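Local coordinates for EGF family domain-containing protein (Toxoplasma gondii, PDB 4Z80), which probably serves as a parasite surface adhesin that binds a RON2-type partner peptide at the moving junction during host-cell invasion, at residues A[62-67]-A[175-180]; A[70-75]-A[274-279]. All coordinates share one frame; numbering follows the deposited sequence.

Contact 1: residues A[62-67]-A[175-180]; sequences EMYDSS and DKEFDS
Between residues 62-67 and 175-180, two loops meet through a backbone hydrogen bond and a cluster of carboxylates. The tight part centres on S66. Its carbonyl oxygen accepts the backbone N-H of K176, S66 O to K176 N being 3.2 Å; the bond is almost straight at the hydrogen (170°), although the donor stands above the carbonyl plane. The S66 hydroxyl, held between backbone N and carbonyl carbon, presses on the CG methylene of E177, with S66 OG and E177 CG 3.4 Å apart. D175 lays its carboxylate alongside the backbone of S67, its OD2 gripped from outside by H264 and R276. E177 then runs out extended to the ring of Y64, whose CG is anti to the backbone N (chi1 177°). CG of E177 meets the ring edge, and the carboxylate plane is turned 86° from the ring. A water bridges Y64 O and E177 OE1, donating to each over 2.7 Å, while R276 also pairs with OE1, and H335 and W30 N bond to OE2. The looser flank belongs to K176: only the root of its side chain touches S66, and the extended remainder leads away from the contact into exposed surroundings. Each loop is shaped by its own aspartate, D65 OD1 accepting from S67 N and D175 OD1 from E177 N, and so holds an Asx turn, the second within the type I beta turn D175-F178.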
ATOM      1  N   GLU A  62      -3.449   2.967  14.822  1.00 13.87           N
ATOM      2  CA  GLU A  62      -4.621   2.224  15.242  1.00 14.38           C
ATOM      3  C   GLU A  62      -5.703   2.228  14.177  1.00 13.69           C
ATOM      4  O   GLU A  62      -6.032   3.269  13.611  1.00 14.35           O
ATOM      5  CB  GLU A  62      -5.178   2.802  16.539  1.00 16.51           C
ATOM      6  CG  GLU A  62      -4.342   2.464  17.775  1.00 16.59           C
ATOM      7  CD  GLU A  62      -3.045   3.247  17.881  1.00 19.18           C
ATOM      8  OE1 GLU A  62      -2.868   4.251  17.155  1.00 20.20           O
ATOM      9  OE2 GLU A  62      -2.194   2.845  18.704  1.00 21.60           O
ATOM     10  N   MET A  63      -6.247   1.049  13.909  1.00 12.70           N
ATOM     11  CA  MET A  63      -7.355   0.933  12.988  1.00 13.16           C
ATOM     12  C   MET A  63      -8.421   1.968  13.335  1.00 13.33           C
ATOM     13  O   MET A  63      -8.851   2.086  14.485  1.00 14.10           O
ATOM     14  CB  MET A  63      -7.938  -0.479  13.018  1.00 15.39           C
ATOM     15  CG  MET A  63      -9.200  -0.656  12.164  1.00 15.23           C
ATOM     16  SD  MET A  63      -8.987  -0.275  10.411  1.00 15.56           S
ATOM     17  CE  MET A  63      -8.056  -1.708   9.856  1.00 15.43           C
ATOM     18  N   TYR A  64      -8.813   2.730  12.322  1.00 13.79           N
ATOM     19  CA  TYR A  64      -9.805   3.782  12.459  1.00 13.14           C
ATOM     20  C   TYR A  64     -10.994   3.414  11.595  1.00 14.99           C
ATOM     21  O   TYR A  64     -10.848   3.239  10.383  1.00 14.44           O
ATOM     22  CB  TYR A  64      -9.220   5.123  12.027  1.00 14.32           C
ATOM     23  CG  TYR A  64     -10.188   6.277  12.052  1.00 14.69           C
ATOM     24  CD1 TYR A  64     -10.473   6.936  13.239  1.00 17.14           C
ATOM     25  CD2 TYR A  64     -10.786   6.730  10.888  1.00 16.79           C
ATOM     26  CE1 TYR A  64     -11.346   8.007  13.268  1.00 18.32           C
ATOM     27  CE2 TYR A  64     -11.666   7.801  10.904  1.00 18.07           C
ATOM     28  CZ  TYR A  64     -11.938   8.433  12.097  1.00 16.91           C
ATOM     29  OH  TYR A  64     -12.804   9.501  12.115  1.00 19.87           O
ATOM     30  N   ASP A  65     -12.160   3.288  12.215  1.00 15.02           N
ATOM     31  CA  ASP A  65     -13.374   2.944  11.491  1.00 16.28           C
ATOM     32  C   ASP A  65     -14.490   3.913  11.870  1.00 17.32           C
ATOM     33  O   ASP A  65     -15.064   3.828  12.955  1.00 16.83           O
ATOM     34  CB  ASP A  65     -13.787   1.500  11.776  1.00 16.63           C
ATOM     35  CG  ASP A  65     -14.822   0.989  10.796  1.00 15.87           C
ATOM     36  OD1 ASP A  65     -15.624   1.809  10.310  1.00 16.84           O
ATOM     37  OD2 ASP A  65     -14.832  -0.226  10.504  1.00 14.59           O
ATOM     38  N   SER A  66     -14.794   4.826  10.955  1.00 17.48           N
ATOM     39  CA  SER A  66     -15.839   5.820  11.171  1.00 16.93           C
ATOM     40  C   SER A  66     -17.092   5.489  10.361  1.00 17.02           C
ATOM     41  O   SER A  66     -17.899   6.368  10.068  1.00 18.77           O
ATOM     42  CB  SER A  66     -15.330   7.216  10.814  1.00 19.75           C
ATOM     43  OG  SER A  66     -14.865   7.258   9.480  1.00 20.08           O
ATOM     44  N   SER A  67     -17.254   4.220   9.995  1.00 17.27           N
ATOM     45  CA  SER A  67     -18.545   3.766   9.490  1.00 16.78           C
ATOM     46  C   SER A  67     -19.524   3.864  10.656  1.00 17.20           C
ATOM     47  O   SER A  67     -19.115   3.929  11.816  1.00 19.12           O
ATOM     48  CB  SER A  67     -18.469   2.336   8.925  1.00 16.55           C
ATOM     49  OG  SER A  67     -18.169   1.387   9.937  1.00 16.60           O
ATOM     50  N   ASP A 175     -20.416   6.569   6.168  1.00 18.36           N
ATOM     51  CA  ASP A 175     -19.034   6.424   6.630  1.00 18.07           C
ATOM     52  C   ASP A 175     -18.337   7.767   6.479  1.00 16.89           C
ATOM     53  O   ASP A 175     -18.277   8.309   5.376  1.00 17.03           O
ATOM     54  CB  ASP A 175     -18.328   5.335   5.808  1.00 17.13           C
ATOM     55  CG  ASP A 175     -16.939   4.975   6.333  1.00 19.35           C
ATOM     56  OD1 ASP A 175     -16.260   5.821   6.962  1.00 17.14           O
ATOM     57  OD2 ASP A 175     -16.520   3.822   6.080  1.00 16.61           O
ATOM     58  N   LYS A 176     -17.789   8.295   7.569  1.00 15.86           N
ATOM     59  CA  LYS A 176     -17.201   9.630   7.537  1.00 18.50           C
ATOM     60  C   LYS A 176     -15.939   9.706   6.671  1.00 18.73           C
ATOM     61  O   LYS A 176     -15.503  10.801   6.312  1.00 17.67           O
ATOM     62  CB  LYS A 176     -16.907  10.099   8.965  1.00 20.95           C
ATOM     63  CG  LYS A 176     -18.171  10.199   9.810  1.00 28.49           C
ATOM     64  CD  LYS A 176     -17.943  10.935  11.120  1.00 34.83           C
ATOM     65  CE  LYS A 176     -19.252  11.084  11.881  1.00 38.71           C
ATOM     66  NZ  LYS A 176     -19.124  11.959  13.080  1.00 51.92           N
ATOM     67  N   GLU A 177     -15.380   8.555   6.299  1.00 16.14           N
ATOM     68  CA  GLU A 177     -14.228   8.535   5.395  1.00 15.67           C
ATOM     69  C   GLU A 177     -14.621   8.370   3.927  1.00 15.50           C
ATOM     70  O   GLU A 177     -13.785   8.507   3.036  1.00 15.72           O
ATOM     71  CB  GLU A 177     -13.256   7.416   5.790  1.00 14.45           C
ATOM     72  CG  GLU A 177     -12.517   7.709   7.080  1.00 14.68           C
ATOM     73  CD  GLU A 177     -11.209   6.959   7.182  1.00 15.35           C
ATOM     74  OE1 GLU A 177     -11.246   5.722   7.350  1.00 15.18           O
ATOM     75  OE2 GLU A 177     -10.146   7.609   7.088  1.00 15.25           O
ATOM     76  N   PHE A 178     -15.889   8.060   3.677  1.00 17.89           N
ATOM     77  CA  PHE A 178     -16.369   7.859   2.320  1.00 16.15           C
ATOM     78  C   PHE A 178     -16.837   9.182   1.734  1.00 18.91           C
ATOM     79  O   PHE A 178     -17.386  10.015   2.448  1.00 21.44           O
ATOM     80  CB  PHE A 178     -17.507   6.844   2.310  1.00 16.68           C
ATOM     81  CG  PHE A 178     -17.952   6.427   0.929  1.00 18.33           C
ATOM     82  CD1 PHE A 178     -17.331   5.376   0.282  1.00 17.78           C
ATOM     83  CD2 PHE A 178     -19.005   7.071   0.294  1.00 17.75           C
ATOM     84  CE1 PHE A 178     -17.731   4.975  -0.977  1.00 19.42           C
ATOM     85  CE2 PHE A 178     -19.412   6.681  -0.977  1.00 21.03           C
ATOM     86  CZ  PHE A 178     -18.778   5.631  -1.610  1.00 21.11           C
ATOM     87  N   ASP A 179     -16.599   9.376   0.441  1.00 18.46           N
ATOM     88  CA  ASP A 179     -17.124  10.535  -0.270  1.00 20.56           C
ATOM     89  C   ASP A 179     -17.605  10.087  -1.643  1.00 20.95           C
ATOM     90  O   ASP A 179     -16.853   9.483  -2.392  1.00 19.36           O
ATOM     91  CB  ASP A 179     -16.065  11.629  -0.398  1.00 20.10           C
ATOM     92  CG  ASP A 179     -16.586  12.854  -1.124  1.00 26.61           C
ATOM     93  OD1 ASP A 179     -17.123  13.757  -0.448  1.00 31.42           O
ATOM     94  OD2 ASP A 179     -16.475  12.906  -2.367  1.00 23.42           O
ATOM     95  N   SER A 180     -18.857  10.389  -1.974  1.00 21.50           N
ATOM     96  CA  SER A 180     -19.464   9.856  -3.191  1.00 21.21           C
ATOM     97  C   SER A 180     -18.863  10.429  -4.474  1.00 18.85           C
ATOM     98  O   SER A 180     -18.965   9.813  -5.533  1.00 23.89           O
ATOM     99  CB  SER A 180     -20.973  10.107  -3.177  1.00 24.61           C
ATOM    100  OG  SER A 180     -21.258  11.494  -3.113  1.00 29.41           O
TER
HETATM  101  O   HOH W   1      -9.282   4.185   8.454  1.00 15.23           O

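Contact 2: residues A[70-75]-A[274-279]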
ATOM      1  N   ALA A  70     -18.848   1.103  12.898  1.00 17.96           N
ATOM      2  CA  ALA A  70     -17.463   1.045  13.372  1.00 17.93           C
ATOM      3  C   ALA A  70     -16.950  -0.395  13.426  1.00 17.00           C
ATOM      4  O   ALA A  70     -16.260  -0.782  14.366  1.00 17.47           O
ATOM      5  CB  ALA A  70     -17.344   1.710  14.748  1.00 19.51           C
ATOM      6  N   TYR A  71     -17.276  -1.170  12.392  1.00 17.02           N
ATOM      7  CA  TYR A  71     -17.021  -2.613  12.364  1.00 16.25           C
ATOM      8  C   TYR A  71     -15.625  -3.022  12.815  1.00 16.86           C
ATOM      9  O   TYR A  71     -15.475  -3.868  13.688  1.00 17.58           O
ATOM     10  CB  TYR A  71     -17.227  -3.163  10.951  1.00 19.12           C
ATOM     11  CG  TYR A  71     -18.616  -2.989  10.381  1.00 15.25           C
ATOM     12  CD1 TYR A  71     -19.673  -3.771  10.831  1.00 17.02           C
ATOM     13  CD2 TYR A  71     -18.863  -2.070   9.374  1.00 17.40           C
ATOM     14  CE1 TYR A  71     -20.943  -3.623  10.300  1.00 16.37           C
ATOM     15  CE2 TYR A  71     -20.126  -1.917   8.839  1.00 18.00           C
ATOM     16  CZ  TYR A  71     -21.162  -2.699   9.308  1.00 17.94           C
ATOM     17  OH  TYR A  71     -22.421  -2.553   8.772  1.00 19.07           O
ATOM     18  N   CYS A  72     -14.605  -2.437  12.200  1.00 15.77           N
ATOM     19  CA  CYS A  72     -13.250  -2.941  12.378  1.00 14.57           C
ATOM     20  C   CYS A  72     -12.588  -2.410  13.645  1.00 18.50           C
ATOM     21  O   CYS A  72     -11.438  -2.744  13.922  1.00 18.70           O
ATOM     22  CB  CYS A  72     -12.393  -2.602  11.154  1.00 14.35           C
ATOM     23  SG  CYS A  72     -12.983  -3.364   9.606  1.00 18.20           S
ATOM     24  N   GLN A  73     -13.312  -1.606  14.420  1.00 16.25           N
ATOM     25  CA  GLN A  73     -12.839  -1.178  15.740  1.00 16.36           C
ATOM     26  C   GLN A  73     -13.295  -2.128  16.848  1.00 18.49           C
ATOM     27  O   GLN A  73     -12.866  -2.005  17.994  1.00 21.72           O
ATOM     28  CB  GLN A  73     -13.310   0.247  16.050  1.00 19.50           C
ATOM     29  CG  GLN A  73     -12.483   1.295  15.335  1.00 17.24           C
ATOM     30  CD  GLN A  73     -12.892   2.738  15.617  1.00 17.64           C
ATOM     31  OE1 GLN A  73     -12.334   3.659  15.027  1.00 17.50           O
ATOM     32  NE2 GLN A  73     -13.871   2.943  16.505  1.00 18.49           N
ATOM     33  N   SER A  74     -14.156  -3.076  16.499  1.00 19.58           N
ATOM     34  CA  SER A  74     -14.660  -4.064  17.458  1.00 22.35           C
ATOM     35  C   SER A  74     -13.562  -4.985  17.970  1.00 24.87           C
ATOM     36  O   SER A  74     -12.656  -5.361  17.221  1.00 20.03           O
ATOM     37  CB  SER A  74     -15.757  -4.909  16.818  1.00 21.86           C
ATOM     38  OG  SER A  74     -16.121  -5.988  17.669  1.00 22.60           O
ATOM     39  N   SER A  75     -13.661  -5.371  19.239  1.00 25.70           N
ATOM     40  CA  SER A  75     -12.691  -6.288  19.824  1.00 25.44           C
ATOM     41  C   SER A  75     -12.789  -7.668  19.182  1.00 24.45           C
ATOM     42  O   SER A  75     -11.845  -8.454  19.259  1.00 28.46           O
ATOM     43  CB  SER A  75     -12.889  -6.396  21.340  1.00 31.89           C
ATOM     44  OG  SER A  75     -14.202  -6.827  21.651  1.00 31.32           O
ATOM     45  N   CYS A 274     -11.519  -8.379   9.306  1.00 14.12           N
ATOM     46  CA  CYS A 274     -12.151  -7.115   8.971  1.00 14.71           C
ATOM     47  C   CYS A 274     -11.182  -6.343   8.091  1.00 16.84           C
ATOM     48  O   CYS A 274     -10.107  -5.957   8.549  1.00 16.25           O
ATOM     49  CB  CYS A 274     -12.493  -6.327  10.236  1.00 15.20           C
ATOM     50  SG  CYS A 274     -13.852  -5.143  10.062  1.00 18.12           S
ATOM     51  N   PHE A 275     -11.564  -6.136   6.834  1.00 11.41           N
ATOM     52  CA  PHE A 275     -10.706  -5.503   5.837  1.00 14.47           C
ATOM     53  C   PHE A 275     -11.067  -4.031   5.687  1.00 14.97           C
ATOM     54  O   PHE A 275     -12.166  -3.694   5.251  1.00 13.76           O
ATOM     55  CB  PHE A 275     -10.830  -6.215   4.482  1.00 13.48           C
ATOM     56  CG  PHE A 275     -10.365  -7.647   4.503  1.00 12.34           C
ATOM     57  CD1 PHE A 275      -9.017  -7.949   4.409  1.00 14.50           C
ATOM     58  CD2 PHE A 275     -11.270  -8.687   4.631  1.00 12.99           C
ATOM     59  CE1 PHE A 275      -8.578  -9.261   4.427  1.00 13.28           C
ATOM     60  CE2 PHE A 275     -10.837  -9.998   4.657  1.00 16.87           C
ATOM     61  CZ  PHE A 275      -9.484 -10.284   4.555  1.00 12.16           C
ATOM     62  N   ARG A 276     -10.145  -3.149   6.051  1.00 12.91           N
ATOM     63  CA  ARG A 276     -10.385  -1.719   5.955  1.00 12.88           C
ATOM     64  C   ARG A 276      -9.076  -0.977   5.770  1.00 12.55           C
ATOM     65  O   ARG A 276      -8.040  -1.385   6.298  1.00 13.00           O
ATOM     66  CB  ARG A 276     -11.110  -1.193   7.200  1.00 12.12           C
ATOM     67  CG  ARG A 276     -11.380   0.308   7.181  1.00 12.15           C
ATOM     68  CD  ARG A 276     -12.339   0.745   8.274  1.00 14.88           C
ATOM     69  NE  ARG A 276     -12.546   2.191   8.242  1.00 14.03           N
ATOM     70  CZ  ARG A 276     -13.605   2.816   7.727  1.00 15.11           C
ATOM     71  NH1 ARG A 276     -14.614   2.139   7.186  1.00 14.23           N
ATOM     72  NH2 ARG A 276     -13.648   4.142   7.761  1.00 15.83           N
ATOM     73  N   SER A 277      -9.137   0.113   5.014  1.00 13.91           N
ATOM     74  CA  SER A 277      -7.996   0.987   4.792  1.00 12.73           C
ATOM     75  C   SER A 277      -6.771   0.208   4.328  1.00 13.21           C
ATOM     76  O   SER A 277      -5.662   0.397   4.826  1.00 11.26           O
ATOM     77  CB  SER A 277      -7.694   1.785   6.062  1.00 13.94           C
ATOM     78  OG  SER A 277      -8.839   2.543   6.418  1.00 15.39           O
ATOM     79  N   LEU A 278      -6.979  -0.648   3.341  1.00 11.59           N
ATOM     80  CA  LEU A 278      -5.933  -1.556   2.898  1.00 10.35           C
ATOM     81  C   LEU A 278      -4.807  -0.807   2.213  1.00 11.57           C
ATOM     82  O   LEU A 278      -5.051   0.105   1.426  1.00 12.93           O
ATOM     83  CB  LEU A 278      -6.502  -2.605   1.944  1.00 11.76           C
ATOM     84  CG  LEU A 278      -7.542  -3.556   2.535  1.00 12.35           C
ATOM     85  CD1 LEU A 278      -8.012  -4.534   1.470  1.00 12.86           C
ATOM     86  CD2 LEU A 278      -7.005  -4.302   3.737  1.00 11.84           C
ATOM     87  N   PRO A 279      -3.559  -1.211   2.478  1.00 10.46           N
ATOM     88  CA  PRO A 279      -2.453  -0.663   1.701  1.00 11.20           C
ATOM     89  C   PRO A 279      -2.446  -1.243   0.288  1.00 11.02           C
ATOM     90  O   PRO A 279      -3.194  -2.181  -0.012  1.00 10.56           O
ATOM     91  CB  PRO A 279      -1.225  -1.092   2.507  1.00 11.29           C
ATOM     92  CG  PRO A 279      -1.610  -2.376   3.113  1.00 10.80           C
ATOM     93  CD  PRO A 279      -3.106  -2.281   3.386  1.00 10.60           C
TER
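The disulfide C72-C274 carries nearly all of the meeting between residues 70-75 and 274-279, and the two cysteines reach it with different torsions. C72, in the short 3-10 segment 71-73, holds SG anti to its carbonyl carbon (chi1 -62°), whereas C274 sends SG anti to its backbone N (chi1 -155°). Both cysteines direct their CB at the other segment, and the sulfurs join at 2.0 Å, C72 SG to C274 SG, with a chi3 of -81°, close to the relaxed right angle of a disulfide. Apolar groups line the bridge: CB of Y71 approaches C274 SG at 4.0 Å, and CB of R276 comes to 3.7 Å from C72 SG. Beyond these methylenes the two polar ends part. The Y71 ring leads away, its hydroxyl hydrogen-bonded to D171, and Y71 also packs on N9 of the bound peptide chain; R276, extended from CG to NE, carries its guanidinium toward contact 1, with D175 as its main partner. F275 points its CB away from 70-75 and rests on M153. The covalent link thus ties the loop between strand 60-62 and helix 80-84 to the loop that runs from helix 252-262 into strand 280-283, with C274 also backbone-bonded to K78 and P279 packing on strand 89-91.

Contacts 1 and 2 draw on the same loop between strand 60-62 and helix 80-84, which supplies 62-67 to one and 70-75 to the other, and their centres lie about 9 Å apart. The touching residues of contact 2 are all buried and its link is covalent; contact 1 is only partly buried and polar, with an exposed lysine on its margin. R276 joins them: from beside the disulfide it forms a salt bridge to D175, NH1 to OD2 at 2.8 Å, and its NH2 forms a second with E177 OE1, probably offsetting the crowded negative charge of contact 1. A probable hydrogen bond from C72 N to D65 OD2 couples the Asx turn of D65 to the 3-10 segment 71-73.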